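PDB 6EZ3: Cyclo(L-leucyl-L-leucyl) synthase from Staphylococcus haemolyticus, which catalyses the ATP-independent formation of cyclo(L-Leu-L-Leu) from two molecules of leucyl-tRNA, and also incorporates other nonpolar residues such as phenylalanine and methionine. Local coordinates for residues F179-P184 with K213-Q218; K20-L25 with P184-Q189; A197-G202 with Q218-L223. One frame throughout, in Å; residues are numbered along the deposited sequence.

In the fold
Followed from the N terminus, the chain first supplies residues 20-25, on strand 22-26, which wait 158 residues for their partner 184-189 in contact 2. Before that loop closes, helix 177-181 and the start of helix 183-186 pass by as residues 179-184, whose partner 213-218 comes only later, so contacts 1 and 2 cross and share Pro184. Contact 3 opens after contact 2 has closed: residues 197-202 meet strand 218-225 across 15 residues. It crosses contact 1, with Gln218 common to both. All three reach the mixed sheet, contact 1 at Gln218, the start of strand 218-225; contact 1 also touches each of the others, through Ala182 on Ile24 and through Phe179 and Met214 on Trp199.

Contact 1. Residues F179-P184 with K213-Q218; sequences FLNANP and KMNEKQ
Gln218 sets CG anti to its backbone N and then bends at chi2 (88°), which turns its amide into the junction between helix 177-181 and the weakly bonded helix 183-186. There Gln218 OE1 accepts from Ala182 N at 2.8 Å, with the donor lying well above the carbonyl plane. The aliphatic part of the same side chain runs alongside the carbonyls of residues 179 and 180, Gln218 CG standing 3.3 Å from Leu180 O. That carbonyl oxygen also takes the N-H of Asn215, at 2.9 Å from Asn215 N, in its own plane and with an N-H...O angle of 148°.

Asn181 and Asn215 both hold CG anti to the backbone N, and their amides stack with planes only 7° apart. Each amide oxygen is engaged within its own segment. Asn181 OD1 receives an almost straight bond from Asn183 ND2 at 2.9 Å, whereas Asn215 OD1 accepts from Lys217 N at 2.9 Å, an Asx turn set within the type I turn 215-218. Asn183 ND2 also donates to Lys217 O at 3.1 Å, approaching from above the carbonyl plane, so this amide links the junction to the turn.

Apolar packing is lighter: Leu180 CD2 rests on Met214 CB. The contact thus joins the helix junction to the turn leading into strand 218-225. Around it, Leu180 packs against helices 116-131 and 200-206, Asn183 and Gln218 touch Thr191 of strand 191-195, and Phe179 lies beside Glu175, which may have a critical role in catalysis, as in related enzymes.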
loop_
_atom_site.group_PDB
_atom_site.type_symbol
_atom_site.label_atom_id
_atom_site.label_comp_id
_atom_site.label_asym_id
_atom_site.label_seq_id
_atom_site.Cartn_x
_atom_site.Cartn_y
_atom_site.Cartn_z
ATOM N N PHE A 179 -0.518 -3.871 5.274
ATOM C CA PHE A 179 0.852 -4.379 5.205
ATOM C C PHE A 179 1.146 -5.429 6.280
ATOM O O PHE A 179 1.977 -6.331 6.054
ATOM C CB PHE A 179 1.852 -3.204 5.315
ATOM C CG PHE A 179 1.968 -2.408 4.040
ATOM C CD1 PHE A 179 3.013 -2.616 3.173
ATOM C CD2 PHE A 179 0.994 -1.487 3.685
ATOM C CE1 PHE A 179 3.107 -1.890 1.997
ATOM C CE2 PHE A 179 1.089 -0.782 2.497
ATOM C CZ PHE A 179 2.143 -0.988 1.662
ATOM N N LEU A 180 0.458 -5.299 7.446
ATOM C CA LEU A 180 0.626 -6.177 8.595
ATOM C C LEU A 180 -0.310 -7.393 8.579
ATOM O O LEU A 180 0.159 -8.517 8.789
ATOM C CB LEU A 180 0.483 -5.382 9.899
ATOM C CG LEU A 180 1.464 -4.227 10.147
ATOM C CD1 LEU A 180 1.052 -3.435 11.347
ATOM C CD2 LEU A 180 2.852 -4.732 10.389
ATOM N N ASN A 181 -1.616 -7.183 8.333
ATOM C CA ASN A 181 -2.591 -8.286 8.246
ATOM C C ASN A 181 -3.856 -7.881 7.472
ATOM O O ASN A 181 -4.881 -7.546 8.066
ATOM C CB ASN A 181 -2.956 -8.853 9.624
ATOM C CG ASN A 181 -3.712 -10.150 9.584
ATOM O OD1 ASN A 181 -3.667 -10.918 8.619
ATOM N ND2 ASN A 181 -4.396 -10.439 10.659
ATOM N N ALA A 182 -3.765 -7.919 6.147
ATOM C CA ALA A 182 -4.839 -7.572 5.247
ATOM C C ALA A 182 -5.914 -8.648 5.221
ATOM O O ALA A 182 -7.069 -8.327 5.003
ATOM C CB ALA A 182 -4.283 -7.368 3.858
ATOM N N ASN A 183 -5.539 -9.919 5.473
ATOM C CA ASN A 183 -6.412 -11.108 5.448
ATOM C C ASN A 183 -7.810 -10.948 6.077
ATOM O O ASN A 183 -8.769 -11.241 5.369
ATOM C CB ASN A 183 -5.711 -12.305 6.054
ATOM C CG ASN A 183 -4.419 -12.597 5.390
ATOM O OD1 ASN A 183 -4.401 -13.110 4.281
ATOM N ND2 ASN A 183 -3.320 -12.206 6.024
ATOM N N PRO A 184 -8.003 -10.523 7.344
ATOM C CA PRO A 184 -9.376 -10.424 7.859
ATOM C C PRO A 184 -10.176 -9.205 7.350
ATOM O O PRO A 184 -11.402 -9.171 7.504
ATOM C CB PRO A 184 -9.167 -10.382 9.362
ATOM C CG PRO A 184 -7.839 -9.735 9.536
ATOM C CD PRO A 184 -7.016 -10.105 8.361
ATOM N N LYS A 213 3.535 -6.686 14.749
ATOM C CA LYS A 213 4.007 -7.860 14.023
ATOM C C LYS A 213 3.263 -8.076 12.715
ATOM O O LYS A 213 2.046 -7.923 12.654
ATOM C CB LYS A 213 3.929 -9.117 14.909
ATOM C CG LYS A 213 5.064 -9.218 15.944
ATOM C CD LYS A 213 4.935 -10.478 16.811
ATOM C CE LYS A 213 5.795 -10.467 18.056
ATOM N NZ LYS A 213 5.329 -11.479 19.047
ATOM N N MET A 214 3.996 -8.429 11.657
ATOM C CA MET A 214 3.359 -8.760 10.395
ATOM C C MET A 214 2.885 -10.233 10.526
ATOM O O MET A 214 3.693 -11.131 10.787
ATOM C CB MET A 214 4.330 -8.597 9.230
ATOM C CG MET A 214 3.677 -8.854 7.909
ATOM S SD MET A 214 4.878 -9.143 6.614
ATOM C CE MET A 214 5.247 -7.551 6.228
ATOM N N ASN A 215 1.575 -10.457 10.364
ATOM C CA ASN A 215 0.944 -11.762 10.478
ATOM C C ASN A 215 1.615 -12.854 9.662
ATOM O O ASN A 215 2.059 -12.593 8.556
ATOM C CB ASN A 215 -0.537 -11.674 10.133
ATOM C CG ASN A 215 -1.306 -12.902 10.520
ATOM O OD1 ASN A 215 -1.477 -13.820 9.727
ATOM N ND2 ASN A 215 -1.731 -12.971 11.764
ATOM N N GLU A 216 1.666 -14.084 10.227
ATOM C CA GLU A 216 2.236 -15.316 9.655
ATOM C C GLU A 216 1.670 -15.648 8.288
ATOM O O GLU A 216 2.372 -16.269 7.488
ATOM C CB GLU A 216 2.071 -16.527 10.609
ATOM C CG GLU A 216 0.635 -16.798 11.084
ATOM C CD GLU A 216 0.360 -18.115 11.800
ATOM O OE1 GLU A 216 0.037 -19.115 11.116
ATOM O OE2 GLU A 216 0.402 -18.129 13.053
ATOM N N LYS A 217 0.397 -15.243 8.025
ATOM C CA LYS A 217 -0.340 -15.447 6.766
ATOM C C LYS A 217 -0.264 -14.180 5.851
ATOM O O LYS A 217 -1.070 -13.999 4.931
ATOM C CB LYS A 217 -1.799 -15.852 7.085
ATOM C CG LYS A 217 -2.090 -17.322 6.893
ATOM C CD LYS A 217 -1.573 -18.217 8.026
ATOM C CE LYS A 217 -1.611 -19.700 7.698
ATOM N NZ LYS A 217 -3.009 -20.212 7.684
ATOM N N GLN A 218 0.761 -13.348 6.091
ATOM C CA GLN A 218 0.972 -12.088 5.390
ATOM C C GLN A 218 2.440 -11.872 5.012
ATOM O O GLN A 218 3.318 -12.012 5.857
ATOM C CB GLN A 218 0.442 -10.921 6.259
ATOM C CG GLN A 218 0.591 -9.534 5.647
ATOM C CD GLN A 218 -0.550 -9.094 4.779
ATOM O OE1 GLN A 218 -1.708 -9.449 4.984
ATOM N NE2 GLN A 218 -0.264 -8.191 3.882
#

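Contact 2. Residues K20-L25 with P184-Q189; sequences KKHVIL and PIINTQ
The imidazole of His22 carries the methyl CG2 of Thr188 over one face, almost exactly above the ring centre: CG2 is 3.6 Å from the His22 ring centroid and 8° off the ring normal, a clear CH-pi contact. A second methyl, Ile186 CD1, comes obliquely to the ring at 3.7 Å from His22 CE1. Both ring nitrogens are occupied, ND1 by a hydrogen bond with Thr191 OG1 and NE2 by one with Ser54 OG, which would fix the rotation of the ring under the methyl.

Thr188 presents CG2 to the ring because this methyl is anti to the carbonyl carbon, while OG1 takes the crowded position between backbone N and carbonyl carbon and is hydrogen-bonded with Asn183 OD1. Ile186 likewise has CG1 in the crowded position (chi1 66°), and its CD1 meets Ile24 CD1 tip to tip at 3.8 Å. At the outer end Lys21, its chain bent at chi3, crosses Gln189 obliquely; Lys21 NZ donates to Gln189 OE1 at 2.9 Å from above the carbonyl plane. Glu190 gives the same ammonium a long, weak ion pair.

The touching parts, 21-24 and 186-189, run nearly antiparallel (154° between their end-to-end directions), but meet through side chains. This packs the link from helix 183-186 into strand 191-195 over strand 22-26, which is itself hydrogen-bonded to strands 191-195 and 52-57.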
loop_
_atom_site.group_PDB
_atom_site.type_symbol
_atom_site.label_atom_id
_atom_site.label_comp_id
_atom_site.label_asym_id
_atom_site.label_seq_id
_atom_site.Cartn_x
_atom_site.Cartn_y
_atom_site.Cartn_z
ATOM N N LYS A 20 1.011 -19.429 -4.237
ATOM C CA LYS A 20 0.295 -18.564 -5.214
ATOM C C LYS A 20 -1.234 -18.395 -4.941
ATOM O O LYS A 20 -2.032 -18.274 -5.886
ATOM C CB LYS A 20 0.568 -18.968 -6.654
ATOM C CG LYS A 20 2.053 -18.930 -6.957
ATOM C CD LYS A 20 2.484 -17.829 -7.882
ATOM C CE LYS A 20 3.882 -17.349 -7.598
ATOM N NZ LYS A 20 4.857 -18.456 -7.382
ATOM N N LYS A 21 -1.623 -18.297 -3.645
ATOM C CA LYS A 21 -3.044 -18.155 -3.318
ATOM C C LYS A 21 -3.630 -16.791 -3.678
ATOM O O LYS A 21 -4.640 -16.753 -4.372
ATOM C CB LYS A 21 -3.335 -18.501 -1.860
ATOM C CG LYS A 21 -3.304 -20.000 -1.558
ATOM C CD LYS A 21 -3.931 -20.303 -0.197
ATOM C CE LYS A 21 -3.183 -21.350 0.603
ATOM N NZ LYS A 21 -3.389 -21.180 2.073
ATOM N N HIS A 22 -3.009 -15.678 -3.236
ATOM C CA HIS A 22 -3.489 -14.326 -3.501
ATOM C C HIS A 22 -2.375 -13.268 -3.383
ATOM O O HIS A 22 -1.487 -13.391 -2.526
ATOM C CB HIS A 22 -4.626 -14.013 -2.533
ATOM C CG HIS A 22 -5.307 -12.685 -2.738
ATOM N ND1 HIS A 22 -4.906 -11.538 -2.053
ATOM C CD2 HIS A 22 -6.375 -12.373 -3.497
ATOM C CE1 HIS A 22 -5.723 -10.579 -2.448
ATOM N NE2 HIS A 22 -6.627 -11.029 -3.304
ATOM N N VAL A 23 -2.456 -12.206 -4.210
ATOM C CA VAL A 23 -1.540 -11.064 -4.195
ATOM C C VAL A 23 -2.348 -9.746 -4.164
ATOM O O VAL A 23 -3.457 -9.680 -4.716
ATOM C CB VAL A 23 -0.492 -11.101 -5.359
ATOM C CG1 VAL A 23 -1.119 -10.959 -6.761
ATOM C CG2 VAL A 23 0.594 -10.059 -5.145
ATOM N N ILE A 24 -1.797 -8.719 -3.495
ATOM C CA ILE A 24 -2.343 -7.380 -3.438
ATOM C C ILE A 24 -1.378 -6.576 -4.244
ATOM O O ILE A 24 -0.186 -6.541 -3.929
ATOM C CB ILE A 24 -2.508 -6.800 -1.994
ATOM C CG1 ILE A 24 -3.511 -7.638 -1.142
ATOM C CG2 ILE A 24 -2.961 -5.312 -2.045
ATOM C CD1 ILE A 24 -3.483 -7.358 0.298
ATOM N N LEU A 25 -1.860 -5.967 -5.324
ATOM C CA LEU A 25 -1.002 -5.094 -6.118
ATOM C C LEU A 25 -1.217 -3.684 -5.571
ATOM O O LEU A 25 -2.332 -3.167 -5.592
ATOM C CB LEU A 25 -1.297 -5.144 -7.629
ATOM C CG LEU A 25 -1.407 -6.504 -8.294
ATOM C CD1 LEU A 25 -1.898 -6.349 -9.693
ATOM C CD2 LEU A 25 -0.095 -7.215 -8.333
ATOM N N PRO A 184 -8.003 -10.523 7.344
ATOM C CA PRO A 184 -9.376 -10.424 7.859
ATOM C C PRO A 184 -10.176 -9.205 7.350
ATOM O O PRO A 184 -11.402 -9.171 7.504
ATOM C CB PRO A 184 -9.167 -10.382 9.362
ATOM C CG PRO A 184 -7.839 -9.735 9.536
ATOM C CD PRO A 184 -7.016 -10.105 8.361
ATOM N N ILE A 185 -9.483 -8.208 6.763
ATOM C CA ILE A 185 -10.076 -6.988 6.235
ATOM C C ILE A 185 -10.659 -7.280 4.839
ATOM O O ILE A 185 -11.869 -7.193 4.651
ATOM C CB ILE A 185 -9.070 -5.796 6.246
ATOM C CG1 ILE A 185 -8.402 -5.593 7.628
ATOM C CG2 ILE A 185 -9.756 -4.532 5.810
ATOM C CD1 ILE A 185 -7.125 -4.831 7.619
ATOM N N ILE A 186 -9.819 -7.654 3.885
ATOM C CA ILE A 186 -10.202 -7.975 2.499
ATOM C C ILE A 186 -10.721 -9.405 2.343
ATOM O O ILE A 186 -11.069 -9.816 1.226
ATOM C CB ILE A 186 -9.050 -7.686 1.493
ATOM C CG1 ILE A 186 -7.823 -8.629 1.728
ATOM C CG2 ILE A 186 -8.689 -6.177 1.517
ATOM C CD1 ILE A 186 -7.017 -8.829 0.566
ATOM N N ASN A 187 -10.735 -10.165 3.451
ATOM C CA ASN A 187 -11.229 -11.533 3.544
ATOM C C ASN A 187 -10.458 -12.548 2.667
ATOM O O ASN A 187 -11.038 -13.166 1.763
ATOM C CB ASN A 187 -12.745 -11.607 3.298
ATOM C CG ASN A 187 -13.344 -12.727 4.072
ATOM O OD1 ASN A 187 -13.663 -13.772 3.506
ATOM N ND2 ASN A 187 -13.366 -12.584 5.409
ATOM N N THR A 188 -9.157 -12.740 2.977
ATOM C CA THR A 188 -8.286 -13.720 2.317
ATOM C C THR A 188 -7.744 -14.702 3.356
ATOM O O THR A 188 -7.735 -14.387 4.551
ATOM C CB THR A 188 -7.145 -13.073 1.495
ATOM O OG1 THR A 188 -6.504 -12.051 2.245
ATOM C CG2 THR A 188 -7.600 -12.531 0.172
ATOM N N GLN A 189 -7.313 -15.904 2.901
ATOM C CA GLN A 189 -6.743 -16.943 3.751
ATOM C C GLN A 189 -5.296 -16.525 4.049
ATOM O O GLN A 189 -4.920 -16.401 5.210
ATOM C CB GLN A 189 -6.804 -18.283 3.030
ATOM C CG GLN A 189 -7.546 -19.397 3.761
ATOM C CD GLN A 189 -7.125 -20.745 3.199
ATOM O OE1 GLN A 189 -5.968 -21.170 3.349
ATOM N NE2 GLN A 189 -8.041 -21.436 2.508
#

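Contact 3. Residues A197-G202 with Q218-L223; sequences APWELG and QGYIIL
Residues 218-223 form an extended strand, and the loop 197-199 comes close to it at Ala197 and Ile222, whose CA atoms lie 5.8 Å apart, before the chain turns into helix 200-206 with Trp199 at the N-cap position. The two segments belong to a beta-alpha-beta unit made of strand 191-195, helix 200-206 and strand 218-225, in which the two strands are parallel neighbours within the sheet, consistent with the Rossmann-like fold of cyclodipeptide synthases.

Trp199 and Tyr220 carry the centre, and both rings leave their backbones with CG anti to N. The Trp199 CB methylene sits over one face of the phenol, 4.0 Å from the Tyr220 ring centroid and 28° off its normal, a CH-pi contact. Beyond CB the indole goes on across the same phenol: Trp199 CE3 comes to 3.6 Å from Tyr220 CD2. The planes are inclined at 41°, so the pair is neither stacked nor edge-to-face. One face of the indole is backed by its own helix, with Gly202 CA 3.3 Å above the plane of the Trp199 ring. Phe179 also meets the indole.

Two residues along the strand from Tyr220, Ile222 packs on the same loop. Ile222 CG1 lies 3.6 Å from Ala197 O and also reaches Pro198 CA, while CD1 packs loosely on Pro198 CB.

The place is close to the probable substrate site: Glu200 and Leu201 probably line it, as in related enzymes, and Tyr195, likewise probably a substrate-binding residue, touches Tyr220. The far end of the phenol is held by a bond in which Tyr220 OH donates to Ala197 O at 2.7 Å, nearly along the C=O axis (161°), with the acceptor in the plane of the ring.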
loop_
_atom_site.group_PDB
_atom_site.type_symbol
_atom_site.label_atom_id
_atom_site.label_comp_id
_atom_site.label_asym_id
_atom_site.label_seq_id
_atom_site.Cartn_x
_atom_site.Cartn_y
_atom_site.Cartn_z
ATOM N N ALA A 197 9.507 -1.276 -4.778
ATOM C CA ALA A 197 10.642 -0.847 -3.966
ATOM C C ALA A 197 10.650 -1.553 -2.604
ATOM O O ALA A 197 9.589 -2.012 -2.190
ATOM C CB ALA A 197 10.562 0.670 -3.767
ATOM N N PRO A 198 11.787 -1.610 -1.855
ATOM C CA PRO A 198 11.749 -2.214 -0.514
ATOM C C PRO A 198 10.953 -1.339 0.465
ATOM O O PRO A 198 10.552 -0.221 0.128
ATOM C CB PRO A 198 13.226 -2.309 -0.107
ATOM C CG PRO A 198 14.002 -1.997 -1.319
ATOM C CD PRO A 198 13.142 -1.109 -2.159
ATOM N N TRP A 199 10.712 -1.854 1.677
ATOM C CA TRP A 199 9.924 -1.178 2.701
ATOM C C TRP A 199 10.718 -1.231 3.995
ATOM O O TRP A 199 10.763 -2.277 4.659
ATOM C CB TRP A 199 8.560 -1.877 2.783
ATOM C CG TRP A 199 7.683 -1.576 3.959
ATOM C CD1 TRP A 199 7.341 -0.348 4.436
ATOM C CD2 TRP A 199 6.841 -2.516 4.633
ATOM N NE1 TRP A 199 6.401 -0.472 5.433
ATOM C CE2 TRP A 199 6.083 -1.797 5.581
ATOM C CE3 TRP A 199 6.693 -3.915 4.571
ATOM C CZ2 TRP A 199 5.207 -2.433 6.478
ATOM C CZ3 TRP A 199 5.830 -4.540 5.458
ATOM C CH2 TRP A 199 5.101 -3.808 6.398
ATOM N N GLU A 200 11.416 -0.108 4.300
ATOM C CA GLU A 200 12.311 0.041 5.455
ATOM C C GLU A 200 11.618 -0.179 6.791
ATOM O O GLU A 200 12.217 -0.793 7.675
ATOM C CB GLU A 200 13.046 1.390 5.415
ATOM C CG GLU A 200 14.183 1.519 6.423
ATOM C CD GLU A 200 15.162 2.664 6.234
ATOM O OE1 GLU A 200 16.190 2.671 6.951
ATOM O OE2 GLU A 200 14.912 3.546 5.377
ATOM N N LEU A 201 10.361 0.302 6.936
ATOM C CA LEU A 201 9.580 0.134 8.169
ATOM C C LEU A 201 9.366 -1.364 8.402
ATOM O O LEU A 201 9.531 -1.863 9.515
ATOM C CB LEU A 201 8.218 0.836 8.036
ATOM C CG LEU A 201 7.611 1.484 9.275
ATOM C CD1 LEU A 201 6.382 2.302 8.914
ATOM C CD2 LEU A 201 7.259 0.495 10.350
ATOM N N GLY A 202 9.038 -2.053 7.318
ATOM C CA GLY A 202 8.775 -3.472 7.320
ATOM C C GLY A 202 9.956 -4.275 7.759
ATOM O O GLY A 202 9.771 -5.259 8.471
ATOM N N GLN A 218 0.761 -13.348 6.091
ATOM C CA GLN A 218 0.972 -12.088 5.390
ATOM C C GLN A 218 2.440 -11.872 5.012
ATOM O O GLN A 218 3.318 -12.012 5.857
ATOM C CB GLN A 218 0.442 -10.921 6.259
ATOM C CG GLN A 218 0.591 -9.534 5.647
ATOM C CD GLN A 218 -0.550 -9.094 4.779
ATOM O OE1 GLN A 218 -1.708 -9.449 4.984
ATOM N NE2 GLN A 218 -0.264 -8.191 3.882
ATOM N N GLY A 219 2.672 -11.494 3.753
ATOM C CA GLY A 219 4.010 -11.221 3.243
ATOM C C GLY A 219 4.200 -9.879 2.564
ATOM O O GLY A 219 3.279 -9.049 2.529
ATOM N N TYR A 220 5.425 -9.642 2.063
ATOM C CA TYR A 220 5.766 -8.435 1.304
ATOM C C TYR A 220 6.812 -8.810 0.244
ATOM O O TYR A 220 7.894 -9.315 0.597
ATOM C CB TYR A 220 6.252 -7.279 2.204
ATOM C CG TYR A 220 6.562 -6.002 1.446
ATOM C CD1 TYR A 220 7.825 -5.781 0.898
ATOM C CD2 TYR A 220 5.606 -4.996 1.308
ATOM C CE1 TYR A 220 8.114 -4.613 0.192
ATOM C CE2 TYR A 220 5.895 -3.810 0.627
ATOM C CZ TYR A 220 7.146 -3.634 0.057
ATOM O OH TYR A 220 7.442 -2.482 -0.623
ATOM N N ILE A 221 6.473 -8.594 -1.052
ATOM C CA ILE A 221 7.374 -8.905 -2.170
ATOM C C ILE A 221 7.732 -7.647 -2.970
ATOM O O ILE A 221 6.919 -6.718 -3.070
ATOM C CB ILE A 221 6.873 -10.071 -3.072
ATOM C CG1 ILE A 221 5.589 -9.701 -3.855
ATOM C CG2 ILE A 221 6.698 -11.356 -2.264
ATOM C CD1 ILE A 221 5.127 -10.704 -4.982
ATOM N N ILE A 222 8.961 -7.618 -3.518
ATOM C CA ILE A 222 9.469 -6.514 -4.349
ATOM C C ILE A 222 9.573 -6.945 -5.810
ATOM O O ILE A 222 10.339 -7.871 -6.135
ATOM C CB ILE A 222 10.793 -5.902 -3.816
ATOM C CG1 ILE A 222 10.638 -5.452 -2.358
ATOM C CG2 ILE A 222 11.219 -4.729 -4.679
ATOM C CD1 ILE A 222 11.471 -6.153 -1.457
ATOM N N LEU A 223 8.809 -6.255 -6.685
ATOM C CA LEU A 223 8.757 -6.532 -8.129
ATOM C C LEU A 223 9.666 -5.624 -8.956
ATOM O O LEU A 223 9.396 -4.415 -9.073
ATOM C CB LEU A 223 7.318 -6.378 -8.676
ATOM C CG LEU A 223 6.232 -7.240 -8.135
ATOM C CD1 LEU A 223 4.945 -6.907 -8.807
ATOM C CD2 LEU A 223 6.577 -8.696 -8.272
#